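Local coordinates for phenyl-3-pyruvate decarboxylase (Azospirillum brasilense, PDB 2NXW), which decarboxylates phenylpyruvate and indole-3-pyruvate to the corresponding aldehydes with thiamine diphosphate and a magnesium ion, the indole reaction being a step of auxin synthesis, at residues A[108-112]-A[231-236]; A[149-153]-A[167-172]; A[212-216]-A[327-332]; A[256-260]-A[415-420]; A[264-269]-A[353-357]. All blocks are in the same frame, centred on the assembly; numbering follows the deposited sequence.

Contact 1 (A[108-112]-A[231-236])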
# COMPACT_ATOMS: atom_id res chain seq x y z
N ALA A 108 -15.63 -14.05 -0.51
CA ALA A 108 -15.95 -13.70 -1.87
C ALA A 108 -17.39 -14.04 -2.26
O ALA A 108 -18.00 -13.33 -3.07
CB ALA A 108 -14.98 -14.42 -2.83
N GLU A 109 -17.92 -15.12 -1.70
CA GLU A 109 -19.27 -15.54 -2.06
C GLU A 109 -20.32 -15.32 -0.97
O GLU A 109 -21.36 -15.99 -0.94
CB GLU A 109 -19.23 -16.98 -2.58
CG GLU A 109 -18.34 -17.02 -3.85
CD GLU A 109 -18.21 -18.37 -4.53
OE1 GLU A 109 -18.42 -19.42 -3.89
OE2 GLU A 109 -17.85 -18.38 -5.73
N LYS A 110 -20.02 -14.37 -0.09
CA LYS A 110 -20.94 -13.96 0.97
C LYS A 110 -21.48 -15.09 1.85
O LYS A 110 -22.69 -15.20 2.06
CB LYS A 110 -22.11 -13.19 0.33
CG LYS A 110 -21.71 -11.84 -0.30
CD LYS A 110 -21.75 -10.69 0.70
CE LYS A 110 -23.17 -10.23 0.93
NZ LYS A 110 -23.25 -8.99 1.78
N SER A 111 -20.58 -15.90 2.38
CA SER A 111 -20.96 -17.01 3.26
C SER A 111 -20.32 -16.75 4.62
O SER A 111 -19.09 -16.64 4.73
CB SER A 111 -20.46 -18.34 2.68
OG SER A 111 -20.90 -19.42 3.50
N PRO A 112 -21.14 -16.65 5.68
CA PRO A 112 -20.64 -16.38 7.03
C PRO A 112 -20.02 -17.52 7.79
O PRO A 112 -20.67 -18.18 8.62
CB PRO A 112 -21.88 -15.81 7.73
CG PRO A 112 -22.96 -16.66 7.18
CD PRO A 112 -22.61 -16.74 5.67
N VAL A 231 -27.62 -13.20 -4.62
CA VAL A 231 -27.15 -13.89 -3.42
C VAL A 231 -27.70 -13.43 -2.07
O VAL A 231 -28.08 -14.26 -1.26
CB VAL A 231 -25.58 -13.95 -3.38
CG1 VAL A 231 -24.99 -12.61 -3.01
CG2 VAL A 231 -25.13 -15.03 -2.41
N GLU A 232 -27.75 -12.13 -1.81
CA GLU A 232 -28.26 -11.68 -0.52
C GLU A 232 -29.71 -12.09 -0.25
O GLU A 232 -30.11 -12.24 0.90
CB GLU A 232 -28.10 -10.17 -0.36
CG GLU A 232 -26.66 -9.70 -0.23
CD GLU A 232 -26.57 -8.24 0.16
OE1 GLU A 232 -27.48 -7.48 -0.22
OE2 GLU A 232 -25.59 -7.86 0.84
N VAL A 233 -30.50 -12.26 -1.31
CA VAL A 233 -31.89 -12.66 -1.13
C VAL A 233 -31.91 -14.05 -0.51
O VAL A 233 -32.71 -14.33 0.39
CB VAL A 233 -32.64 -12.68 -2.48
CG1 VAL A 233 -34.05 -13.27 -2.29
CG2 VAL A 233 -32.74 -11.25 -3.03
N ARG A 234 -31.02 -14.92 -0.97
CA ARG A 234 -30.96 -16.26 -0.40
C ARG A 234 -30.34 -16.23 1.00
O ARG A 234 -30.88 -16.81 1.94
CB ARG A 234 -30.13 -17.20 -1.28
CG ARG A 234 -30.15 -18.63 -0.77
CD ARG A 234 -29.02 -19.46 -1.34
NE ARG A 234 -28.99 -19.43 -2.80
CZ ARG A 234 -29.94 -19.91 -3.58
NH1 ARG A 234 -31.03 -20.46 -3.06
NH2 ARG A 234 -29.81 -19.84 -4.90
N ARG A 235 -29.22 -15.54 1.14
CA ARG A 235 -28.54 -15.50 2.44
C ARG A 235 -29.41 -14.97 3.57
O ARG A 235 -29.39 -15.51 4.68
CB ARG A 235 -27.27 -14.65 2.35
CG ARG A 235 -26.21 -15.18 1.37
CD ARG A 235 -25.63 -16.54 1.78
NE ARG A 235 -24.52 -16.89 0.90
CZ ARG A 235 -24.53 -17.88 0.00
NH1 ARG A 235 -25.61 -18.64 -0.15
NH2 ARG A 235 -23.48 -18.07 -0.77
N TYR A 236 -30.21 -13.94 3.28
CA TYR A 236 -31.05 -13.34 4.30
C TYR A 236 -32.47 -13.91 4.42
O TYR A 236 -33.31 -13.38 5.15
CB TYR A 236 -31.10 -11.82 4.08
CG TYR A 236 -29.73 -11.16 4.19
CD1 TYR A 236 -28.83 -11.56 5.19
CD2 TYR A 236 -29.33 -10.16 3.30
CE1 TYR A 236 -27.56 -10.98 5.29
CE2 TYR A 236 -28.06 -9.57 3.40
CZ TYR A 236 -27.18 -9.99 4.40
OH TYR A 236 -25.94 -9.43 4.51
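R235, on the last turn of the short helix 231-235, reaches across to the loop that follows helix 100-108, where K110 with its positive phi is the C-prime residue of a Schellman motif. A helix end of this kind leaves carbonyl oxygens without helical N-H partners, and an arginine suits it because its guanidinium can serve two of them at once. Beyond CB the R235 chain bends at chi2 (-65°). CG lies 3.6 Å from K110 O, and CD closes in on the same oxygen. NE then donates to K110 O at 2.7 Å, from above the carbonyl plane, while NH2 gives a straighter bond to E109 O at 3.0 Å, nearly in line with that C=O. Both acceptors lie at the edge of the guanidinium, close to its plane, which fixes its rotation, and CG2 of V231, one turn back, covers part of one face. A leucine in place of R235 would probably leave E109 O without this donor and K110 O with one bond fewer, since S176 OG also donates to the latter. E109 itself sends its carboxylate away, to R80 and the backbone of Y420 and Y421. K110, bent at chi2 and chi3, forms a buried salt bridge to E232; D322 is a second anionic partner for the lysine, and F321 offers a cation-pi contact. The N-terminal and central domains are thus joined by a salt bridge and by side-chain bonds to backbone oxygens. K110 NZ meets E232 OE2 at 2.8 Å, on the oxygen's anti lone pair.

Contact 2 (A[149-153]-A[167-172])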
# COMPACT_ATOMS: atom_id res chain seq x y z
N THR A 149 -11.95 -11.16 6.48
CA THR A 149 -13.12 -11.27 7.35
C THR A 149 -13.69 -9.88 7.59
O THR A 149 -12.99 -8.88 7.43
CB THR A 149 -12.77 -11.90 8.73
OG1 THR A 149 -11.69 -11.17 9.33
CG2 THR A 149 -12.36 -13.35 8.56
N VAL A 150 -14.97 -9.81 7.97
CA VAL A 150 -15.61 -8.52 8.22
C VAL A 150 -15.51 -8.01 9.65
O VAL A 150 -15.79 -6.85 9.92
CB VAL A 150 -17.11 -8.52 7.80
CG1 VAL A 150 -17.20 -8.71 6.31
CG2 VAL A 150 -17.89 -9.60 8.54
N ALA A 151 -15.11 -8.89 10.56
CA ALA A 151 -14.95 -8.51 11.95
C ALA A 151 -14.05 -9.54 12.61
O ALA A 151 -14.03 -10.70 12.19
CB ALA A 151 -16.30 -8.47 12.65
N GLN A 152 -13.32 -9.12 13.63
CA GLN A 152 -12.41 -10.00 14.35
C GLN A 152 -12.40 -9.66 15.82
O GLN A 152 -12.71 -8.53 16.22
CB GLN A 152 -10.97 -9.83 13.86
CG GLN A 152 -10.74 -9.81 12.35
CD GLN A 152 -11.10 -8.48 11.72
OE1 GLN A 152 -10.82 -7.41 12.29
NE2 GLN A 152 -11.69 -8.52 10.53
N ALA A 153 -12.03 -10.64 16.64
CA ALA A 153 -11.89 -10.39 18.06
C ALA A 153 -10.96 -11.41 18.68
O ALA A 153 -10.95 -12.58 18.30
CB ALA A 153 -13.25 -10.44 18.77
N ARG A 167 -20.85 -9.00 19.13
CA ARG A 167 -20.49 -8.03 18.10
C ARG A 167 -19.99 -8.72 16.83
O ARG A 167 -20.42 -8.41 15.72
CB ARG A 167 -19.41 -7.07 18.61
CG ARG A 167 -18.90 -6.11 17.53
CD ARG A 167 -17.77 -5.20 18.04
NE ARG A 167 -16.53 -5.91 18.33
CZ ARG A 167 -15.68 -6.36 17.41
NH1 ARG A 167 -15.95 -6.18 16.13
NH2 ARG A 167 -14.56 -6.98 17.78
N VAL A 168 -19.07 -9.65 17.00
CA VAL A 168 -18.49 -10.35 15.86
C VAL A 168 -19.49 -11.26 15.15
O VAL A 168 -19.56 -11.25 13.92
CB VAL A 168 -17.24 -11.12 16.30
CG1 VAL A 168 -16.70 -11.97 15.14
CG2 VAL A 168 -16.16 -10.12 16.74
N LEU A 169 -20.25 -12.06 15.90
CA LEU A 169 -21.22 -12.93 15.26
C LEU A 169 -22.30 -12.07 14.61
O LEU A 169 -22.85 -12.43 13.57
CB LEU A 169 -21.85 -13.89 16.26
CG LEU A 169 -20.87 -14.85 16.94
CD1 LEU A 169 -21.67 -15.88 17.72
CD2 LEU A 169 -19.98 -15.54 15.89
N GLY A 170 -22.59 -10.92 15.23
CA GLY A 170 -23.59 -10.03 14.69
C GLY A 170 -23.15 -9.46 13.36
O GLY A 170 -23.97 -9.25 12.46
N ALA A 171 -21.85 -9.20 13.23
CA ALA A 171 -21.29 -8.66 11.99
C ALA A 171 -21.38 -9.73 10.88
O ALA A 171 -21.68 -9.41 9.73
CB ALA A 171 -19.84 -8.25 12.20
N ALA A 172 -21.12 -10.98 11.24
CA ALA A 172 -21.20 -12.06 10.26
C ALA A 172 -22.63 -12.15 9.72
O ALA A 172 -22.84 -12.35 8.53
CB ALA A 172 -20.79 -13.39 10.89
O HOH W 1 -13.80 -6.24 14.20
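A151 and A171 meet methyl to methyl, CB to CB at 3.6 Å, where strand 152-154 and the residues leading into it pack against helix 161-175. Small side chains suit this place, since the CA atoms of A151 and V168 are only 5.6 Å apart. V168 spreads its two branches along the strand: CG1 is directed at the methyl of A151, and CG2 touches A153 CB at 3.6 Å. That same CG2 lies over one face of the R167 guanidinium, toward its rim. R167 starts out with CG anti to N (chi1 175°) and folds back at chi3 (68°), which brings NH2 to Q152 O at 2.9 Å. The oxygen sits at the guanidinium edge, near its plane. NH1 donates to a water that also accepts from Q152 N, and E164 supplies the charge partner for NH2. A methionine at R167 would probably leave Q152 O without its direct donor, the water without one of its two and E164 without its mate. Q152 turns the other way, its NE2 donating to T149 OG1 and its OE1 held by K160 of the third subunit. The contact begins the beta-alpha-beta unit of strands 152-154 and 179-184, with V168 and A172 also resting on V179.

Contact 3 (A[212-216]-A[327-332])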
# COMPACT_ATOMS: atom_id res chain seq x y z
N ALA A 212 -36.45 4.06 -1.76
CA ALA A 212 -37.56 3.29 -2.30
C ALA A 212 -38.32 4.08 -3.38
O ALA A 212 -38.67 3.53 -4.43
CB ALA A 212 -38.52 2.87 -1.18
N ASP A 213 -38.58 5.36 -3.11
CA ASP A 213 -39.29 6.17 -4.09
C ASP A 213 -38.49 6.32 -5.37
O ASP A 213 -39.04 6.20 -6.47
CB ASP A 213 -39.58 7.58 -3.54
CG ASP A 213 -40.66 7.59 -2.48
OD1 ASP A 213 -41.44 6.61 -2.38
OD2 ASP A 213 -40.75 8.59 -1.74
N GLU A 214 -37.19 6.56 -5.23
CA GLU A 214 -36.33 6.73 -6.40
C GLU A 214 -36.21 5.46 -7.22
O GLU A 214 -36.23 5.50 -8.45
CB GLU A 214 -34.94 7.20 -5.99
CG GLU A 214 -34.16 7.78 -7.15
CD GLU A 214 -32.73 8.15 -6.79
OE1 GLU A 214 -32.45 8.40 -5.60
OE2 GLU A 214 -31.89 8.20 -7.72
N VAL A 215 -36.09 4.33 -6.54
CA VAL A 215 -35.99 3.05 -7.23
C VAL A 215 -37.25 2.79 -8.05
O VAL A 215 -37.18 2.40 -9.22
CB VAL A 215 -35.79 1.89 -6.23
CG1 VAL A 215 -36.00 0.55 -6.92
CG2 VAL A 215 -34.39 1.96 -5.63
N LEU A 216 -38.42 3.00 -7.46
CA LEU A 216 -39.66 2.76 -8.18
C LEU A 216 -39.81 3.70 -9.37
O LEU A 216 -40.28 3.31 -10.44
CB LEU A 216 -40.87 2.87 -7.25
CG LEU A 216 -41.00 1.75 -6.22
CD1 LEU A 216 -42.27 1.94 -5.40
CD2 LEU A 216 -41.02 0.39 -6.93
N LEU A 327 -27.43 4.16 -7.04
CA LEU A 327 -28.15 4.47 -8.27
C LEU A 327 -28.10 5.96 -8.58
O LEU A 327 -27.79 6.77 -7.71
CB LEU A 327 -29.62 4.01 -8.19
CG LEU A 327 -30.51 4.32 -6.97
CD1 LEU A 327 -29.92 5.42 -6.10
CD2 LEU A 327 -31.89 4.69 -7.49
N GLY A 328 -28.41 6.32 -9.83
CA GLY A 328 -28.42 7.71 -10.24
C GLY A 328 -27.23 8.55 -9.79
O GLY A 328 -27.39 9.74 -9.49
N TYR A 329 -26.05 7.94 -9.75
CA TYR A 329 -24.82 8.63 -9.36
C TYR A 329 -24.73 9.02 -7.88
O TYR A 329 -24.10 10.02 -7.54
CB TYR A 329 -24.62 9.88 -10.23
N HIS A 330 -25.38 8.25 -7.01
CA HIS A 330 -25.34 8.51 -5.58
C HIS A 330 -25.59 7.21 -4.81
O HIS A 330 -26.19 6.27 -5.33
CB HIS A 330 -26.42 9.53 -5.21
CG HIS A 330 -26.38 9.99 -3.79
ND1 HIS A 330 -27.43 10.64 -3.18
CD2 HIS A 330 -25.40 9.90 -2.85
CE1 HIS A 330 -27.11 10.93 -1.94
NE2 HIS A 330 -25.88 10.50 -1.71
N THR A 331 -25.12 7.17 -3.57
CA THR A 331 -25.28 5.98 -2.73
C THR A 331 -25.98 6.26 -1.40
O THR A 331 -25.62 7.19 -0.67
CB THR A 331 -23.91 5.34 -2.42
OG1 THR A 331 -23.28 4.93 -3.64
CG2 THR A 331 -24.08 4.12 -1.52
N TYR A 332 -26.98 5.44 -1.11
CA TYR A 332 -27.73 5.53 0.13
C TYR A 332 -27.08 4.53 1.08
O TYR A 332 -26.97 3.34 0.76
CB TYR A 332 -29.19 5.12 -0.09
CG TYR A 332 -30.02 6.10 -0.88
CD1 TYR A 332 -30.60 7.21 -0.26
CD2 TYR A 332 -30.25 5.91 -2.24
CE1 TYR A 332 -31.41 8.09 -0.98
CE2 TYR A 332 -31.06 6.79 -2.96
CZ TYR A 332 -31.63 7.87 -2.33
OH TYR A 332 -32.44 8.72 -3.04
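E214, on helix 205-221, extends toward the beta hairpin of strands 324-327 and 330-333, at the edge of the central domain's mixed sheet. The hairpin is closed by a type I' turn from L327 to H330, with reciprocal backbone bonds between those two residues.

The polar part is a single hydrogen bond. The hydroxyl of Y332 donates to E214 OE1, which it meets nearly in line with the C-O bond. This oxygen lies at the edge of the tyrosine ring, near its plane, and carboxylate and ring are turned 67° apart. E214 gets there because CG stands opposite the backbone N (chi1 -163°) and the chain stays extended beyond it; the length of a glutamate suits the span from helix to strand. The tyrosine ring also rests on A207, A210 and C211 of the same helix.

The apolar part belongs to L327, which approaches E214 from the opposite direction. Its CD2 lies along CG and the carboxylate of the glutamate, nearest to E214 OE2 at 3.5 Å, and reaches V215 CG2 at 4.1 Å, the two side chains crossing at about a right angle. Both V215 and L327 continue onto I318 of strand 317-321, so these branched residues carry the helix onto the sheet. At G328, with its positive phi, a side chain would run into the carboxylate.

The hydroxyl bond is short, with Y332 OH 2.6 Å from E214 OE1.

Contact 4 (A[256-260]-A[415-420])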
# COMPACT_ATOMS: atom_id res chain seq x y z
N THR A 256 -29.11 -14.32 -10.68
CA THR A 256 -27.67 -14.41 -10.90
C THR A 256 -27.34 -15.86 -10.58
O THR A 256 -28.20 -16.61 -10.12
CB THR A 256 -26.87 -13.53 -9.94
OG1 THR A 256 -27.22 -13.87 -8.59
CG2 THR A 256 -27.13 -12.06 -10.22
N PHE A 257 -26.09 -16.27 -10.80
CA PHE A 257 -25.70 -17.64 -10.50
C PHE A 257 -25.99 -18.01 -9.04
O PHE A 257 -26.51 -19.09 -8.75
CB PHE A 257 -24.22 -17.86 -10.78
CG PHE A 257 -23.73 -19.22 -10.38
CD1 PHE A 257 -24.07 -20.34 -11.14
CD2 PHE A 257 -22.99 -19.39 -9.22
CE1 PHE A 257 -23.67 -21.61 -10.73
CE2 PHE A 257 -22.59 -20.66 -8.80
CZ PHE A 257 -22.94 -21.77 -9.57
N MET A 258 -25.63 -17.12 -8.11
CA MET A 258 -25.86 -17.40 -6.70
C MET A 258 -27.33 -17.27 -6.30
O MET A 258 -27.70 -17.61 -5.18
CB MET A 258 -25.01 -16.47 -5.83
CG MET A 258 -23.52 -16.68 -5.97
SD MET A 258 -22.84 -18.02 -4.94
CE MET A 258 -21.38 -18.53 -5.91
N GLY A 259 -28.15 -16.77 -7.22
CA GLY A 259 -29.57 -16.66 -6.93
C GLY A 259 -30.35 -17.75 -7.65
O GLY A 259 -31.57 -17.81 -7.56
N ARG A 260 -29.63 -18.63 -8.36
CA ARG A 260 -30.24 -19.71 -9.12
C ARG A 260 -31.19 -20.56 -8.28
O ARG A 260 -30.82 -21.05 -7.21
CB ARG A 260 -29.13 -20.59 -9.72
CG ARG A 260 -29.57 -21.65 -10.73
CD ARG A 260 -28.34 -22.12 -11.51
NE ARG A 260 -28.56 -23.30 -12.35
CZ ARG A 260 -28.71 -24.54 -11.89
NH1 ARG A 260 -28.66 -24.76 -10.58
NH2 ARG A 260 -28.88 -25.55 -12.73
N LEU A 415 -27.65 -25.89 -6.15
CA LEU A 415 -26.30 -26.05 -6.70
C LEU A 415 -25.38 -25.17 -5.86
O LEU A 415 -25.59 -23.96 -5.74
CB LEU A 415 -26.25 -25.61 -8.16
CG LEU A 415 -24.86 -25.59 -8.81
CD1 LEU A 415 -24.23 -27.00 -8.76
CD2 LEU A 415 -24.97 -25.10 -10.25
N MET A 416 -24.34 -25.78 -5.30
CA MET A 416 -23.39 -25.08 -4.46
C MET A 416 -22.03 -25.19 -5.15
O MET A 416 -21.54 -26.29 -5.37
CB MET A 416 -23.36 -25.79 -3.11
CG MET A 416 -22.63 -25.11 -2.02
SD MET A 416 -22.70 -26.26 -0.64
CE MET A 416 -24.38 -26.07 -0.10
N ALA A 417 -21.42 -24.07 -5.50
CA ALA A 417 -20.14 -24.13 -6.21
C ALA A 417 -19.44 -22.79 -6.14
O ALA A 417 -20.06 -21.77 -5.84
CB ALA A 417 -20.39 -24.50 -7.67
N PRO A 418 -18.12 -22.77 -6.41
CA PRO A 418 -17.37 -21.51 -6.37
C PRO A 418 -17.55 -20.77 -7.71
O PRO A 418 -16.59 -20.48 -8.42
CB PRO A 418 -15.94 -21.97 -6.12
CG PRO A 418 -15.88 -23.27 -6.86
CD PRO A 418 -17.22 -23.93 -6.56
N GLY A 419 -18.81 -20.48 -8.03
CA GLY A 419 -19.14 -19.83 -9.28
C GLY A 419 -18.54 -18.47 -9.54
O GLY A 419 -18.42 -18.05 -10.70
N TYR A 420 -18.17 -17.75 -8.48
CA TYR A 420 -17.55 -16.44 -8.65
C TYR A 420 -16.07 -16.47 -8.27
O TYR A 420 -15.23 -15.98 -9.01
CB TYR A 420 -18.25 -15.38 -7.78
CG TYR A 420 -19.72 -15.18 -8.05
CD1 TYR A 420 -20.32 -15.59 -9.25
CD2 TYR A 420 -20.53 -14.56 -7.10
CE1 TYR A 420 -21.68 -15.39 -9.49
CE2 TYR A 420 -21.89 -14.35 -7.33
CZ TYR A 420 -22.46 -14.77 -8.52
OH TYR A 420 -23.81 -14.61 -8.74
O HOH W 2 -26.82 -21.72 -7.08
O HOH W 3 -28.84 -23.20 -6.21
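The Y420 ring has M258 laid over one face, at the seam between the central and C-terminal thiamine-binding domains, where a 3-10 turn (257-259) is set against strand 415-416 and the loop after it. M258 CE is 4.3 Å from the ring centroid, only 12° off the normal, a CH-pi contact, and SD stands above the same face at 4.8 Å from the centroid, a more distant Met-aromatic one. The F257 ring has A417 O and M258 CE at its edge, while G419 CA comes to within 3.6 Å of F257 CE2. The R260 guanidinium carries L415 CD2 over one face. Methionine is flexible enough to bend at chi2 (-84°) and lie along a ring, and glycine at G419 lets F257 in, because a CB there would clash with CE2. L415 CD2 also reaches F257 CE1 at 3.8 Å, bridging phenylalanine and arginine. R260 is paired with D412, and its carbonyl accepts from R234. Two waters link the backbones, one bonded to F257 O and L415 O, the other to R260 O and L415 N. The tyrosine hydroxyl accepts a backbone hydrogen bond: M258 N donates to Y420 OH at 3.2 Å, with an angle of 165°.

Contact 5 (A[264-269]-A[353-357])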
# COMPACT_ATOMS: atom_id res chain seq x y z
N ALA A 264 -38.53 -19.99 -8.02
CA ALA A 264 -38.92 -21.02 -8.98
C ALA A 264 -40.42 -21.31 -8.95
O ALA A 264 -41.02 -21.57 -10.00
CB ALA A 264 -38.14 -22.30 -8.72
N ASP A 265 -41.01 -21.27 -7.76
CA ASP A 265 -42.44 -21.56 -7.62
C ASP A 265 -43.31 -20.31 -7.55
O ASP A 265 -44.51 -20.40 -7.32
CB ASP A 265 -42.69 -22.41 -6.37
CG ASP A 265 -41.92 -23.71 -6.38
OD1 ASP A 265 -41.78 -24.32 -7.47
OD2 ASP A 265 -41.45 -24.14 -5.30
N ALA A 266 -42.70 -19.15 -7.77
CA ALA A 266 -43.42 -17.88 -7.71
C ALA A 266 -44.32 -17.58 -8.91
O ALA A 266 -44.17 -18.17 -9.98
CB ALA A 266 -42.41 -16.74 -7.55
N PRO A 267 -45.27 -16.65 -8.74
CA PRO A 267 -46.19 -16.27 -9.81
C PRO A 267 -45.43 -15.65 -10.98
O PRO A 267 -45.87 -15.73 -12.13
CB PRO A 267 -47.13 -15.27 -9.13
CG PRO A 267 -47.13 -15.72 -7.71
CD PRO A 267 -45.68 -16.05 -7.46
N THR A 268 -44.31 -15.00 -10.69
CA THR A 268 -43.46 -14.40 -11.73
C THR A 268 -42.05 -14.94 -11.50
O THR A 268 -41.19 -14.26 -10.92
CB THR A 268 -43.48 -12.85 -11.69
OG1 THR A 268 -42.94 -12.37 -10.45
CG2 THR A 268 -44.91 -12.33 -11.84
N PRO A 269 -41.79 -16.18 -11.95
CA PRO A 269 -40.49 -16.83 -11.80
C PRO A 269 -39.43 -16.28 -12.74
O PRO A 269 -39.74 -15.60 -13.71
CB PRO A 269 -40.82 -18.30 -12.09
CG PRO A 269 -41.85 -18.18 -13.16
CD PRO A 269 -42.74 -17.05 -12.67
N ARG A 353 -50.70 -10.71 -11.22
CA ARG A 353 -49.86 -10.90 -12.39
C ARG A 353 -49.14 -12.25 -12.31
O ARG A 353 -48.56 -12.59 -11.29
CB ARG A 353 -48.83 -9.77 -12.46
CG ARG A 353 -48.11 -9.64 -13.78
CD ARG A 353 -47.26 -8.38 -13.80
NE ARG A 353 -46.07 -8.53 -12.96
CZ ARG A 353 -44.95 -9.10 -13.38
NH1 ARG A 353 -44.86 -9.56 -14.62
NH2 ARG A 353 -43.91 -9.20 -12.55
N THR A 354 -49.17 -13.00 -13.41
CA THR A 354 -48.52 -14.30 -13.45
C THR A 354 -47.81 -14.48 -14.79
O THR A 354 -48.40 -14.26 -15.86
CB THR A 354 -49.55 -15.44 -13.26
OG1 THR A 354 -50.28 -15.23 -12.03
CG2 THR A 354 -48.84 -16.80 -13.19
N THR A 355 -46.54 -14.87 -14.74
CA THR A 355 -45.77 -15.06 -15.96
C THR A 355 -45.19 -16.46 -16.06
O THR A 355 -44.21 -16.68 -16.79
CB THR A 355 -44.63 -14.04 -16.06
OG1 THR A 355 -43.79 -14.13 -14.91
CG2 THR A 355 -45.20 -12.63 -16.17
N ARG A 356 -45.79 -17.40 -15.34
CA ARG A 356 -45.33 -18.78 -15.39
C ARG A 356 -45.64 -19.37 -16.77
O ARG A 356 -46.53 -18.90 -17.48
CB ARG A 356 -46.02 -19.59 -14.30
CG ARG A 356 -45.64 -19.17 -12.88
CD ARG A 356 -46.22 -20.11 -11.84
NE ARG A 356 -45.63 -21.44 -11.91
CZ ARG A 356 -44.42 -21.76 -11.46
NH1 ARG A 356 -43.66 -20.84 -10.89
NH2 ARG A 356 -43.97 -23.00 -11.58
N GLY A 357 -44.87 -20.40 -17.13
CA GLY A 357 -45.04 -21.07 -18.41
C GLY A 357 -44.19 -22.33 -18.41
O GLY A 357 -43.53 -22.63 -17.41
O HOH W 4 -41.88 -24.63 -10.19
O HOH W 5 -41.33 -14.80 -15.63
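R356 NH1 gathers two backbone oxygens of the facing loop, those of A264 and A266, where a loop of the central domain and the connection that leads on to helix 376-388 run side by side at the surface. Neither segment is helix or strand: 264-269 follows strand 253-255, and the other comes after helix 337-346. Both bonds are 2.9 Å long, from NH1 to A264 O and from NH1 to A266 O; the first is almost straight (177°), the second at 156°, and both oxygens lie near the guanidinium plane. The R356 chain, bent at chi3 (67°), brings its head round to them, and its CG packs on P269 CD at 3.6 Å. An arginine suits the place because its several N-H groups can serve two carbonyls and a water at once. NH2 donates to that water, which in turn donates hydrogen bonds to A264 O and D265 OD1, so the aspartate is linked to the arginine through water.

Further along, T355 N donates to P267 O at 2.8 Å, in the carbonyl plane, and T354 CA adds a CA-H...O contact to the same oxygen. Proline at P267 and P269 has no N-H to offer, which leaves their carbonyls as the useful polar groups; P269 O is served by a second water that also meets T355 OG1. The R353 carbonyl is held by Q247, while T354 OG1 bonds to D352 O. A bond to A246 O helps to hold the R353 guanidinium where the methyl of T268 lies over one face, T268 CG2 being 3.4 Å from R353 NH2.

Contacts 1 and 4 form the heart of the set, their centres 10 Å apart, and they share two probable hydrogen bonds: R234 NH2 to R260 O at 2.8 Å, and E109 OE2 to Y420 N at 2.8 Å. Through them all three domains meet. Neither touches the cofactor: G419 stays about 10 Å and the side chain of E109 about 11 Å from a bound thiamine diphosphate. Contact 2 touches contact 1 where P112 CB meets A172 O, its centre 15 Å away. Contact 3 lies 22 Å from contact 1 between centres, at the sheet edge of the central domain. Contact 5, nested along the chain inside contact 4, sits 21 Å from it between centres, on the outer surface.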